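KLLA0E08119p (Kluyveromyces lactis, PDB 3VA7) probably uses ATP, hydrogencarbonate and biotin to carboxylate urea, as the urea carboxylase part of a longer enzyme that also hydrolyses the urea-1-carboxylate formed. Local coordinates at residues Asn233-Glu238 against Glu254-Leu259; Val237-Met242 against Lys282-Ser287; Gln885-Val890 against Met985-Gly990; Lys924-Lys929 against Pro1072-Glu1077. All blocks are in the same frame, centred on the assembly; numbering follows the deposited sequence.

Contact 1: Asn233-Glu238 against Glu254-Leu259; sequences NARHVE and ERDCSL
Asp256 OD2 lies at the edge of the Arg235 guanidinium, close to its plane, and is gripped side-on by two nitrogens. Arg235 NE is 3.1 Å and Arg235 NH2 2.9 Å from Asp256 OD2, and the carboxylate is turned 29° from the guanidinium, so this salt bridge is nearly flat. Glu238 and Arg255 pair differently. Glu238 OE2 is again at a guanidinium edge, 3.1 Å from Arg255 NE and met through its anti lone pair, but the two planes stand 86° apart, and the added bond from Arg255 NH2 is weak. Glu238 CG sits between its backbone N and carbonyl carbon (chi1 67°) with the chain extended beyond, which carries the carboxylate over to Arg255 and Cys257. Glu238 OE1 lies in the plane of the His236 ring and accepts from His236 NE2 at 3.0 Å, the nitrogen standing above the carboxylate plane. Cys257 CB approaches the same ring obliquely, 3.4 Å from His236 CD2.

The backbone evidence is of an antiparallel hairpin. Glu238 and Arg255 form a hydrogen-bonded pair, Val237 and Asp256 a non-hydrogen-bonded one, and Cys257 N donates to His236 O at 2.8 Å. Ser258 N folds back to Asp256 OD1 at 3.0 Å in an Asx turn, fixing the carboxylate that faces Arg235.

Second partners hold both arginines: Pro273 O receives Arg235 NH2, and Thr329 OG1 and Gln240 OE1 meet Arg255 NH1. Within the ATP-grasp part of the biotin carboxylase domain, strand 299-307 flanks strand 235-244, and strand 264-270 continues the sheet beyond strand 249-261.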
loop_
_atom_site.group_PDB
_atom_site.type_symbol
_atom_site.label_atom_id
_atom_site.label_comp_id
_atom_site.label_asym_id
_atom_site.label_seq_id
_atom_site.Cartn_x
_atom_site.Cartn_y
_atom_site.Cartn_z
ATOM N N ASN A 233 -3.298 -9.203 47.330
ATOM C CA ASN A 233 -3.628 -9.030 45.895
ATOM C C ASN A 233 -4.127 -7.624 45.520
ATOM O O ASN A 233 -5.325 -7.320 45.519
ATOM C CB ASN A 233 -4.562 -10.138 45.381
ATOM C CG ASN A 233 -3.790 -11.254 44.656
ATOM O OD1 ASN A 233 -4.101 -11.611 43.498
ATOM N ND2 ASN A 233 -2.749 -11.782 45.324
ATOM N N ALA A 234 -3.154 -6.800 45.167
ATOM C CA ALA A 234 -3.229 -5.348 45.308
ATOM C C ALA A 234 -3.890 -4.609 44.145
ATOM O O ALA A 234 -3.555 -4.838 42.982
ATOM C CB ALA A 234 -1.775 -4.774 45.569
ATOM N N ARG A 235 -4.795 -3.694 44.487
ATOM C CA ARG A 235 -5.381 -2.757 43.522
ATOM C C ARG A 235 -4.640 -1.405 43.470
ATOM O O ARG A 235 -3.776 -1.121 44.309
ATOM C CB ARG A 235 -6.876 -2.604 43.773
ATOM C CG ARG A 235 -7.621 -3.854 43.353
ATOM C CD ARG A 235 -9.044 -3.821 43.793
ATOM N NE ARG A 235 -9.739 -2.645 43.279
ATOM C CZ ARG A 235 -10.965 -2.273 43.657
ATOM N NH1 ARG A 235 -11.639 -2.983 44.556
ATOM N NH2 ARG A 235 -11.533 -1.183 43.142
ATOM N N HIS A 236 -4.944 -0.598 42.454
ATOM C CA HIS A 236 -4.325 0.729 42.287
ATOM C C HIS A 236 -5.463 1.750 42.193
ATOM O O HIS A 236 -6.134 1.851 41.150
ATOM C CB HIS A 236 -3.457 0.703 41.040
ATOM C CG HIS A 236 -2.811 2.003 40.686
ATOM N ND1 HIS A 236 -1.440 2.129 40.558
ATOM C CD2 HIS A 236 -3.337 3.209 40.339
ATOM C CE1 HIS A 236 -1.148 3.367 40.185
ATOM N NE2 HIS A 236 -2.282 4.042 40.043
ATOM N N VAL A 237 -5.737 2.455 43.293
ATOM C CA VAL A 237 -6.819 3.414 43.288
ATOM C C VAL A 237 -6.155 4.751 43.442
ATOM O O VAL A 237 -5.340 4.933 44.345
ATOM C CB VAL A 237 -7.815 3.185 44.397
ATOM C CG1 VAL A 237 -8.955 4.161 44.264
ATOM C CG2 VAL A 237 -8.353 1.755 44.350
ATOM N N GLU A 238 -6.434 5.683 42.541
ATOM C CA GLU A 238 -5.779 6.956 42.630
ATOM C C GLU A 238 -6.832 8.040 42.729
ATOM O O GLU A 238 -7.994 7.853 42.300
ATOM C CB GLU A 238 -4.834 7.146 41.450
ATOM C CG GLU A 238 -5.548 7.280 40.082
ATOM C CD GLU A 238 -4.609 7.134 38.901
ATOM O OE1 GLU A 238 -3.438 6.687 39.059
ATOM O OE2 GLU A 238 -5.060 7.469 37.789
ATOM N N GLU A 254 -11.936 9.336 42.057
ATOM C CA GLU A 254 -10.928 8.286 42.076
ATOM C C GLU A 254 -11.053 7.393 40.861
ATOM O O GLU A 254 -12.141 7.231 40.274
ATOM C CB GLU A 254 -11.014 7.426 43.353
ATOM C CG GLU A 254 -11.984 6.258 43.274
ATOM C CD GLU A 254 -13.435 6.706 43.267
ATOM O OE1 GLU A 254 -13.717 7.938 43.364
ATOM O OE2 GLU A 254 -14.308 5.814 43.184
ATOM N N ARG A 255 -9.929 6.803 40.499
ATOM C CA ARG A 255 -9.872 5.970 39.335
ATOM C C ARG A 255 -9.167 4.737 39.802
ATOM O O ARG A 255 -8.263 4.810 40.631
ATOM C CB ARG A 255 -9.068 6.636 38.210
ATOM C CG ARG A 255 -9.636 7.963 37.783
ATOM C CD ARG A 255 -8.846 8.632 36.663
ATOM N NE ARG A 255 -7.529 9.123 37.054
ATOM C CZ ARG A 255 -7.187 10.410 37.118
ATOM N NH1 ARG A 255 -8.061 11.383 36.805
ATOM N NH2 ARG A 255 -5.947 10.737 37.483
ATOM N N ASP A 256 -9.592 3.603 39.255
ATOM C CA ASP A 256 -8.902 2.353 39.408
ATOM C C ASP A 256 -8.042 2.073 38.157
ATOM O O ASP A 256 -8.518 2.124 37.032
ATOM C CB ASP A 256 -9.949 1.297 39.602
ATOM C CG ASP A 256 -9.379 -0.019 39.916
ATOM O OD1 ASP A 256 -8.602 -0.593 39.100
ATOM O OD2 ASP A 256 -9.735 -0.492 41.004
ATOM N N CYS A 257 -6.771 1.752 38.378
ATOM C CA CYS A 257 -5.794 1.599 37.329
ATOM C C CYS A 257 -5.053 0.310 37.548
ATOM O O CYS A 257 -3.880 0.152 37.185
ATOM C CB CYS A 257 -4.839 2.793 37.330
ATOM S SG CYS A 257 -5.658 4.422 37.013
ATOM N N SER A 258 -5.769 -0.644 38.119
ATOM C CA SER A 258 -5.233 -1.982 38.384
ATOM C C SER A 258 -4.795 -2.768 37.135
ATOM O O SER A 258 -3.840 -3.537 37.219
ATOM C CB SER A 258 -6.239 -2.785 39.204
ATOM O OG SER A 258 -6.921 -1.954 40.141
ATOM N N LEU A 259 -5.460 -2.589 35.982
ATOM C CA LEU A 259 -5.156 -3.447 34.819
ATOM C C LEU A 259 -3.874 -3.010 34.120
ATOM O O LEU A 259 -3.889 -2.285 33.123
ATOM C CB LEU A 259 -6.364 -3.552 33.858
ATOM C CG LEU A 259 -7.625 -4.259 34.419
ATOM C CD1 LEU A 259 -8.841 -4.094 33.538
ATOM C CD2 LEU A 259 -7.389 -5.752 34.707
#

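Contact 2: Val237-Met242 against Lys282-Ser287; sequences VEIQMM and KMRAAS
Ile239 and Arg284 are the nearest CA pair, 6.7 Å apart, and the axes of strand 237-242 and helix 282-287 approach to 8.9 Å with their directions 48° apart. Ile239 has the largest share of the contact, 84 Å² of its surface being buried by the helix. Its CD1 reaches Met283 CB at 3.8 Å and also lies beside the CG of Arg284, while its CB rests 3.3 Å from Ser287 OG. With CG1 anti to the carbonyl carbon (chi1 -63°), the longer branch runs toward Met283 and CG2 is left against Ser287 CB.

One helical turn before Ser287, Met283 extends beyond CG and crosses Val237 at about a right angle, bringing its CE 3.6 Å from Val237 CB. Met241 adds a looser touch, CG on the carbonyl oxygen of Ser287. In the adjoining strand 299-307, Phe304 touches Ile239 and Val302 touches Ser287, so helix 277-293 packs against one side of the sheet in the ATP-grasp part of the biotin carboxylase domain.

Ser287 OG, though buried against Ile239, donates to Met283 O at 3.0 Å within its own helix. Its polarity is therefore met locally, and the cross-contact is carried by aliphatic and thioether groups together with the Ser287 side chain, whose OG touches carbon, without a direct hydrogen bond.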
loop_
_atom_site.group_PDB
_atom_site.type_symbol
_atom_site.label_atom_id
_atom_site.label_comp_id
_atom_site.label_asym_id
_atom_site.label_seq_id
_atom_site.Cartn_x
_atom_site.Cartn_y
_atom_site.Cartn_z
ATOM N N VAL A 237 -5.737 2.455 43.293
ATOM C CA VAL A 237 -6.819 3.414 43.288
ATOM C C VAL A 237 -6.155 4.751 43.442
ATOM O O VAL A 237 -5.340 4.933 44.345
ATOM C CB VAL A 237 -7.815 3.185 44.397
ATOM C CG1 VAL A 237 -8.955 4.161 44.264
ATOM C CG2 VAL A 237 -8.353 1.755 44.350
ATOM N N GLU A 238 -6.434 5.683 42.541
ATOM C CA GLU A 238 -5.779 6.956 42.630
ATOM C C GLU A 238 -6.832 8.040 42.729
ATOM O O GLU A 238 -7.994 7.853 42.300
ATOM C CB GLU A 238 -4.834 7.146 41.450
ATOM C CG GLU A 238 -5.548 7.280 40.082
ATOM C CD GLU A 238 -4.609 7.134 38.901
ATOM O OE1 GLU A 238 -3.438 6.687 39.059
ATOM O OE2 GLU A 238 -5.060 7.469 37.789
ATOM N N ILE A 239 -6.440 9.164 43.316
ATOM C CA ILE A 239 -7.334 10.285 43.447
ATOM C C ILE A 239 -6.844 11.409 42.573
ATOM O O ILE A 239 -5.682 11.772 42.600
ATOM C CB ILE A 239 -7.468 10.754 44.911
ATOM C CG1 ILE A 239 -8.083 9.662 45.794
ATOM C CG2 ILE A 239 -8.355 12.050 45.001
ATOM C CD1 ILE A 239 -9.610 9.708 45.805
ATOM N N GLN A 240 -7.733 11.953 41.771
ATOM C CA GLN A 240 -7.401 13.119 40.968
ATOM C C GLN A 240 -7.689 14.336 41.808
ATOM O O GLN A 240 -8.834 14.541 42.253
ATOM C CB GLN A 240 -8.270 13.168 39.715
ATOM C CG GLN A 240 -8.191 14.464 38.974
ATOM C CD GLN A 240 -6.889 14.604 38.217
ATOM O OE1 GLN A 240 -6.584 13.813 37.317
ATOM N NE2 GLN A 240 -6.097 15.580 38.604
ATOM N N MET A 241 -6.672 15.165 42.009
ATOM C CA MET A 241 -6.838 16.314 42.852
ATOM C C MET A 241 -6.476 17.593 42.114
ATOM O O MET A 241 -5.666 17.595 41.180
ATOM C CB MET A 241 -6.074 16.086 44.168
ATOM C CG MET A 241 -5.487 17.294 44.853
ATOM S SD MET A 241 -3.696 17.272 44.685
ATOM C CE MET A 241 -3.547 18.985 44.187
ATOM N N MET A 242 -7.102 18.682 42.519
ATOM C CA MET A 242 -6.772 19.997 42.010
ATOM C C MET A 242 -6.332 20.908 43.191
ATOM O O MET A 242 -6.933 20.881 44.282
ATOM C CB MET A 242 -8.006 20.531 41.294
ATOM C CG MET A 242 -7.790 21.341 39.981
ATOM S SD MET A 242 -6.852 20.718 38.539
ATOM C CE MET A 242 -7.343 19.011 38.534
ATOM N N LYS A 282 -12.390 8.999 52.605
ATOM C CA LYS A 282 -11.156 9.198 53.334
ATOM C C LYS A 282 -9.904 9.116 52.457
ATOM O O LYS A 282 -8.801 9.461 52.874
ATOM C CB LYS A 282 -11.135 8.331 54.612
ATOM C CG LYS A 282 -10.244 7.107 54.647
ATOM C CD LYS A 282 -10.178 6.496 56.092
ATOM C CE LYS A 282 -11.568 6.131 56.686
ATOM N NZ LYS A 282 -11.444 4.935 57.600
ATOM N N MET A 283 -10.081 8.682 51.222
ATOM C CA MET A 283 -9.027 8.805 50.245
ATOM C C MET A 283 -9.053 10.241 49.751
ATOM O O MET A 283 -8.019 10.892 49.601
ATOM C CB MET A 283 -9.286 7.861 49.101
ATOM C CG MET A 283 -8.615 6.498 49.225
ATOM S SD MET A 283 -9.374 5.352 48.035
ATOM C CE MET A 283 -7.998 4.221 47.788
ATOM N N ARG A 284 -10.260 10.731 49.521
ATOM C CA ARG A 284 -10.456 12.105 49.124
ATOM C C ARG A 284 -9.827 13.034 50.152
ATOM O O ARG A 284 -8.898 13.757 49.826
ATOM C CB ARG A 284 -11.944 12.423 48.924
ATOM C CG ARG A 284 -12.582 11.713 47.715
ATOM C CD ARG A 284 -14.122 11.692 47.764
ATOM N NE ARG A 284 -14.704 13.032 47.846
ATOM C CZ ARG A 284 -14.758 13.891 46.827
ATOM N NH1 ARG A 284 -14.249 13.570 45.630
ATOM N NH2 ARG A 284 -15.322 15.086 46.999
ATOM N N ALA A 285 -10.300 12.995 51.397
ATOM C CA ALA A 285 -9.829 13.948 52.403
ATOM C C ALA A 285 -8.324 13.890 52.625
ATOM O O ALA A 285 -7.710 14.930 52.872
ATOM C CB ALA A 285 -10.604 13.837 53.706
ATOM N N ALA A 286 -7.723 12.709 52.494
ATOM C CA ALA A 286 -6.268 12.566 52.705
ATOM C C ALA A 286 -5.513 13.251 51.576
ATOM O O ALA A 286 -4.496 13.945 51.789
ATOM C CB ALA A 286 -5.868 11.103 52.802
ATOM N N SER A 287 -6.050 13.081 50.373
ATOM C CA SER A 287 -5.514 13.714 49.177
ATOM C C SER A 287 -5.599 15.242 49.269
ATOM O O SER A 287 -4.693 15.946 48.884
ATOM C CB SER A 287 -6.245 13.182 47.923
ATOM O OG SER A 287 -5.931 11.831 47.680
#

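Contact 3: Gln885-Val890 against Met985-Gly990; sequences QGVRSV and MVLGLG
Leu987 and Val887 make the apolar part of the contact. Leu987 CD1 lies 3.8 Å from Val887 CG2 and only slightly farther from Val887 CG1, so one methyl of the leucine meets both branches of the valine as the side chains pass at a slant. Leu987 CG is anti to the carbonyl carbon (chi1 -59°), which swings the isobutyl group to this side. Cys862 of helix 859-875 and Cys998 of strand 997-1001 touch Leu987 and Val887 respectively.

Backbone proximity is the second kind. Gly886 and Gly988 bring their CA atoms to 5.0 Å, and with no side chain at Gly988 its CA approaches Gln885 O at 3.7 Å. Gly886 N bonds to Ser889 O at 3.0 Å, closing the turn between strands 880-885 and 889-894. This turn belongs to the antiparallel sheet that includes strand 847-852, whereas strand 984-989 belongs to a separate mixed sheet. The contact thus joins two sheets of the carboxyltransferase C and D region, with the Val887 side chain about 11 Å from bound urea.

Polar links run through water. One water is bonded to Gln885 OE1 at 2.7 Å and to Leu987 O at 2.8 Å; more acceptors surround it than it has protons, so these bonds need not all be made at once. The extended Gln885 chain (chi2 -157°) carries the amide to it. A second water has a clear direction, donating to Gln885 O at 2.7 Å and accepting from Leu989 N.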
loop_
_atom_site.group_PDB
_atom_site.type_symbol
_atom_site.label_atom_id
_atom_site.label_comp_id
_atom_site.label_asym_id
_atom_site.label_seq_id
_atom_site.Cartn_x
_atom_site.Cartn_y
_atom_site.Cartn_z
ATOM N N GLN A 885 -10.426 3.394 -22.306
ATOM C CA GLN A 885 -9.847 4.364 -23.280
ATOM C C GLN A 885 -8.325 4.291 -23.530
ATOM O O GLN A 885 -7.514 4.374 -22.571
ATOM C CB GLN A 885 -10.133 5.800 -22.857
ATOM C CG GLN A 885 -11.014 6.436 -23.774
ATOM C CD GLN A 885 -10.968 7.939 -23.822
ATOM O OE1 GLN A 885 -10.448 8.517 -24.784
ATOM N NE2 GLN A 885 -11.629 8.584 -22.857
ATOM N N GLY A 886 -7.965 4.175 -24.814
ATOM C CA GLY A 886 -6.603 4.399 -25.251
ATOM C C GLY A 886 -6.503 5.592 -26.205
ATOM O O GLY A 886 -7.431 6.377 -26.335
ATOM N N VAL A 887 -5.402 5.703 -26.927
ATOM C CA VAL A 887 -5.154 6.900 -27.696
ATOM C C VAL A 887 -6.107 7.047 -28.876
ATOM O O VAL A 887 -6.615 8.145 -29.132
ATOM C CB VAL A 887 -3.689 6.968 -28.151
ATOM C CG1 VAL A 887 -3.533 7.972 -29.330
ATOM C CG2 VAL A 887 -2.784 7.287 -26.914
ATOM N N ARG A 888 -6.369 5.951 -29.571
ATOM C CA ARG A 888 -7.243 6.001 -30.729
ATOM C C ARG A 888 -8.156 4.731 -30.754
ATOM O O ARG A 888 -8.646 4.309 -31.797
ATOM C CB ARG A 888 -6.368 6.061 -31.984
ATOM C CG ARG A 888 -5.512 4.835 -32.140
ATOM C CD ARG A 888 -4.744 4.914 -33.400
ATOM N NE ARG A 888 -5.346 4.176 -34.511
ATOM C CZ ARG A 888 -5.104 2.907 -34.799
ATOM N NH1 ARG A 888 -4.308 2.176 -34.056
ATOM N NH2 ARG A 888 -5.680 2.365 -35.855
ATOM N N SER A 889 -8.356 4.136 -29.587
ATOM C CA SER A 889 -9.008 2.870 -29.476
ATOM C C SER A 889 -9.724 2.802 -28.134
ATOM O O SER A 889 -9.571 3.695 -27.269
ATOM C CB SER A 889 -7.971 1.768 -29.559
ATOM O OG SER A 889 -7.329 1.749 -28.285
ATOM N N VAL A 890 -10.516 1.746 -27.952
ATOM C CA VAL A 890 -11.125 1.499 -26.647
ATOM C C VAL A 890 -11.293 0.032 -26.556
ATOM O O VAL A 890 -11.620 -0.655 -27.544
ATOM C CB VAL A 890 -12.535 2.224 -26.443
ATOM C CG1 VAL A 890 -13.495 1.954 -27.664
ATOM C CG2 VAL A 890 -13.213 1.816 -25.098
ATOM N N MET A 985 -1.965 16.816 -22.971
ATOM C CA MET A 985 -3.321 16.324 -22.780
ATOM C C MET A 985 -3.328 14.807 -22.493
ATOM O O MET A 985 -2.861 13.998 -23.342
ATOM C CB MET A 985 -4.194 16.620 -23.992
ATOM C CG MET A 985 -5.632 16.077 -23.776
ATOM S SD MET A 985 -6.888 16.787 -24.843
ATOM C CE MET A 985 -7.275 18.300 -23.978
ATOM N N VAL A 986 -3.836 14.430 -21.310
ATOM C CA VAL A 986 -4.025 13.012 -20.990
ATOM C C VAL A 986 -5.001 12.354 -21.978
ATOM O O VAL A 986 -6.145 12.820 -22.148
ATOM C CB VAL A 986 -4.581 12.864 -19.596
ATOM C CG1 VAL A 986 -4.636 11.433 -19.211
ATOM C CG2 VAL A 986 -3.754 13.676 -18.674
ATOM N N LEU A 987 -4.567 11.300 -22.655
ATOM C CA LEU A 987 -5.463 10.611 -23.578
ATOM C C LEU A 987 -6.109 9.336 -23.010
ATOM O O LEU A 987 -7.176 8.927 -23.490
ATOM C CB LEU A 987 -4.741 10.291 -24.873
ATOM C CG LEU A 987 -4.172 11.506 -25.611
ATOM C CD1 LEU A 987 -3.370 11.090 -26.859
ATOM C CD2 LEU A 987 -5.275 12.534 -25.928
ATOM N N GLY A 988 -5.448 8.712 -22.020
ATOM C CA GLY A 988 -5.871 7.467 -21.344
ATOM C C GLY A 988 -5.111 7.256 -20.013
ATOM O O GLY A 988 -4.132 7.947 -19.750
ATOM N N LEU A 989 -5.565 6.343 -19.161
ATOM C CA LEU A 989 -4.891 6.068 -17.879
ATOM C C LEU A 989 -4.324 4.666 -17.802
ATOM O O LEU A 989 -4.751 3.750 -18.504
ATOM C CB LEU A 989 -5.833 6.291 -16.717
ATOM C CG LEU A 989 -6.592 7.617 -16.641
ATOM C CD1 LEU A 989 -7.419 7.649 -15.396
ATOM C CD2 LEU A 989 -5.696 8.834 -16.662
ATOM N N GLY A 990 -3.331 4.499 -16.950
ATOM C CA GLY A 990 -2.642 3.206 -16.722
ATOM C C GLY A 990 -1.577 2.894 -17.734
ATOM O O GLY A 990 -1.436 1.747 -18.128
HETATM O O HOH W 1 -8.201 9.115 -26.124
HETATM O O HOH W 2 -8.189 5.012 -20.041
#

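Contact 4: Lys924-Lys929 against Pro1072-Glu1077; sequences KSKIFK and PFDQVE
Asp1074 OD1 takes the backbone N-H of Lys926 at 2.7 Å, with the donor 48° out of the carboxylate plane. Asp1074 CG is anti to the carbonyl carbon (chi1 -74°), which brings the carboxylate toward that N-H. This side-chain bond stands just ahead of a parallel pairing in which the N and O of Gln1075 both bond to strand 924-929, straddling Ile927: Gln1075 N donates to Lys926 O at 2.8 Å, and Gln1075 O receives Phe928 N. Glu1077 N then donates to Phe928 O at 2.7 Å. Ile927 faces Gln1075, Phe928 faces Val1076 and Lys929 faces Glu1077. Ahead of strand 1075-1081, Phe1073 O lies by Ser925 OG, at a separation too short to be trusted in detail.

Around Phe928, Gln1075 O lies at the ring edge, while Asp1074 OD2 comes obliquely to Phe928 CE1 at 3.7 Å, its carboxylate turned 42° from the ring. Lys929 and Glu1077 run side by side, Lys929 CE 4.0 Å from Glu1077 OE1, with their charged ends not in contact.

Further out, Thr1071 N also bonds to Asp1074 OD2 and helps fix the carboxylate. Strand 1101-1108 pairs with the far edge of strand 922-934, and Val986 of strand 984-989 bonds to Phe1073 and Asp1074, placing these residues inside the mixed sheet of the carboxyltransferase region.

Water completes the chemistry. One molecule donates to Asp1074 OD2 at 2.6 Å and accepts from Lys926 NZ at 3.0 Å. The link across the strands thus rests on the backbone bonds and the Asp1074 OD1 bond, with the opposite charges of Lys926 and Asp1074 joined through water.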
loop_
_atom_site.group_PDB
_atom_site.type_symbol
_atom_site.label_atom_id
_atom_site.label_comp_id
_atom_site.label_asym_id
_atom_site.label_seq_id
_atom_site.Cartn_x
_atom_site.Cartn_y
_atom_site.Cartn_z
ATOM N N LYS A 924 -14.899 19.059 -20.021
ATOM C CA LYS A 924 -14.318 19.508 -18.768
ATOM C C LYS A 924 -12.871 19.033 -18.804
ATOM O O LYS A 924 -12.576 17.898 -19.236
ATOM C CB LYS A 924 -15.056 18.886 -17.578
ATOM C CG LYS A 924 -16.556 19.295 -17.406
ATOM C CD LYS A 924 -16.852 20.059 -16.051
ATOM C CE LYS A 924 -17.263 19.090 -14.882
ATOM N NZ LYS A 924 -17.134 19.714 -13.494
ATOM N N SER A 925 -11.955 19.908 -18.411
ATOM C CA SER A 925 -10.541 19.546 -18.384
ATOM C C SER A 925 -9.839 20.135 -17.171
ATOM O O SER A 925 -9.770 21.368 -17.050
ATOM C CB SER A 925 -9.873 20.058 -19.649
ATOM O OG SER A 925 -8.526 19.651 -19.694
ATOM N N LYS A 926 -9.342 19.276 -16.290
ATOM C CA LYS A 926 -8.467 19.720 -15.164
ATOM C C LYS A 926 -6.997 19.952 -15.594
ATOM O O LYS A 926 -6.400 19.121 -16.278
ATOM C CB LYS A 926 -8.523 18.780 -13.935
ATOM C CG LYS A 926 -9.897 18.681 -13.270
ATOM C CD LYS A 926 -9.882 17.939 -11.929
ATOM C CE LYS A 926 -11.271 17.304 -11.615
ATOM N NZ LYS A 926 -11.501 15.926 -12.294
ATOM N N ILE A 927 -6.456 21.105 -15.215
ATOM C CA ILE A 927 -5.067 21.538 -15.559
ATOM C C ILE A 927 -4.178 21.389 -14.348
ATOM O O ILE A 927 -4.360 22.078 -13.346
ATOM C CB ILE A 927 -4.987 23.051 -16.015
ATOM C CG1 ILE A 927 -5.947 23.324 -17.173
ATOM C CG2 ILE A 927 -3.578 23.429 -16.427
ATOM C CD1 ILE A 927 -6.310 24.768 -17.260
ATOM N N PHE A 928 -3.241 20.464 -14.462
ATOM C CA PHE A 928 -2.291 20.168 -13.408
ATOM C C PHE A 928 -0.949 20.830 -13.736
ATOM O O PHE A 928 -0.399 20.622 -14.839
ATOM C CB PHE A 928 -2.095 18.636 -13.304
ATOM C CG PHE A 928 -3.237 17.902 -12.605
ATOM C CD1 PHE A 928 -4.439 17.676 -13.259
ATOM C CD2 PHE A 928 -3.108 17.476 -11.282
ATOM C CE1 PHE A 928 -5.537 17.008 -12.608
ATOM C CE2 PHE A 928 -4.194 16.816 -10.625
ATOM C CZ PHE A 928 -5.406 16.570 -11.312
ATOM N N LYS A 929 -0.410 21.593 -12.782
ATOM C CA LYS A 929 0.959 22.081 -12.885
ATOM C C LYS A 929 1.868 21.367 -11.889
ATOM O O LYS A 929 1.732 21.525 -10.641
ATOM C CB LYS A 929 0.988 23.597 -12.676
ATOM C CG LYS A 929 0.700 24.324 -13.990
ATOM C CD LYS A 929 0.151 25.690 -13.774
ATOM C CE LYS A 929 -0.218 26.274 -15.146
ATOM N NZ LYS A 929 -0.837 27.614 -14.927
ATOM N N PRO A 1072 -8.807 11.387 -18.576
ATOM C CA PRO A 1072 -8.613 11.755 -19.994
ATOM C C PRO A 1072 -9.176 13.128 -20.300
ATOM O O PRO A 1072 -10.254 13.520 -19.749
ATOM C CB PRO A 1072 -9.381 10.678 -20.748
ATOM C CG PRO A 1072 -9.334 9.467 -19.785
ATOM C CD PRO A 1072 -9.403 10.049 -18.412
ATOM N N PHE A 1073 -8.439 13.862 -21.149
ATOM C CA PHE A 1073 -8.723 15.282 -21.492
ATOM C C PHE A 1073 -8.171 16.324 -20.520
ATOM O O PHE A 1073 -8.150 17.485 -20.873
ATOM C CB PHE A 1073 -10.212 15.547 -21.743
ATOM C CG PHE A 1073 -10.782 14.731 -22.840
ATOM C CD1 PHE A 1073 -11.815 13.832 -22.589
ATOM C CD2 PHE A 1073 -10.274 14.822 -24.125
ATOM C CE1 PHE A 1073 -12.322 13.070 -23.621
ATOM C CE2 PHE A 1073 -10.785 14.043 -25.171
ATOM C CZ PHE A 1073 -11.782 13.173 -24.926
ATOM N N ASP A 1074 -7.759 15.922 -19.315
ATOM C CA ASP A 1074 -6.925 16.764 -18.467
ATOM C C ASP A 1074 -5.598 17.162 -19.123
ATOM O O ASP A 1074 -5.088 16.526 -20.093
ATOM C CB ASP A 1074 -6.568 16.058 -17.160
ATOM C CG ASP A 1074 -7.745 15.990 -16.166
ATOM O OD1 ASP A 1074 -8.801 16.617 -16.448
ATOM O OD2 ASP A 1074 -7.598 15.310 -15.107
ATOM N N GLN A 1075 -5.010 18.185 -18.527
ATOM C CA GLN A 1075 -3.736 18.717 -18.989
ATOM C C GLN A 1075 -2.696 18.750 -17.893
ATOM O O GLN A 1075 -2.946 19.202 -16.744
ATOM C CB GLN A 1075 -3.916 20.127 -19.543
ATOM C CG GLN A 1075 -4.419 20.164 -20.966
ATOM C CD GLN A 1075 -5.062 21.474 -21.337
ATOM O OE1 GLN A 1075 -4.409 22.536 -21.350
ATOM N NE2 GLN A 1075 -6.355 21.416 -21.646
ATOM N N VAL A 1076 -1.513 18.287 -18.255
ATOM C CA VAL A 1076 -0.382 18.315 -17.341
ATOM C C VAL A 1076 0.599 19.247 -17.920
ATOM O O VAL A 1076 0.960 19.114 -19.100
ATOM C CB VAL A 1076 0.255 16.914 -17.177
ATOM C CG1 VAL A 1076 1.623 16.986 -16.417
ATOM C CG2 VAL A 1076 -0.724 15.997 -16.425
ATOM N N GLU A 1077 1.037 20.194 -17.101
ATOM C CA GLU A 1077 2.187 21.105 -17.457
ATOM C C GLU A 1077 3.346 20.914 -16.484
ATOM O O GLU A 1077 3.134 20.752 -15.288
ATOM C CB GLU A 1077 1.787 22.582 -17.495
ATOM C CG GLU A 1077 0.909 22.965 -18.695
ATOM C CD GLU A 1077 0.644 24.501 -18.790
ATOM O OE1 GLU A 1077 -0.533 24.923 -18.906
ATOM O OE2 GLU A 1077 1.632 25.290 -18.756
HETATM O O HOH W 3 -12.125 15.377 -18.328
HETATM O O HOH W 4 -8.886 14.568 -12.932
#

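From the N terminus, contact 1 closes first, folding strand 249-261 back on strand 235-244 across 15 intervening residues. Contact 2 sets out from the same strand, sharing Val237 and Glu238, and closes a longer loop of 39 residues by bringing helix 277-293 against the sheet; Glu254 CB and Ile239 CD1 join the two contacts by packing. Contacts 3 and 4 come later, in the carboxyltransferase region, with contact 3 centred about 65 Å from contact 1. Contact 3 closes across 94 residues and contact 4 across 142; their segments alternate along the chain, so the loops cross rather than nest. Strands 984-989 and 1075-1081, one from each, are neighbours in one sheet.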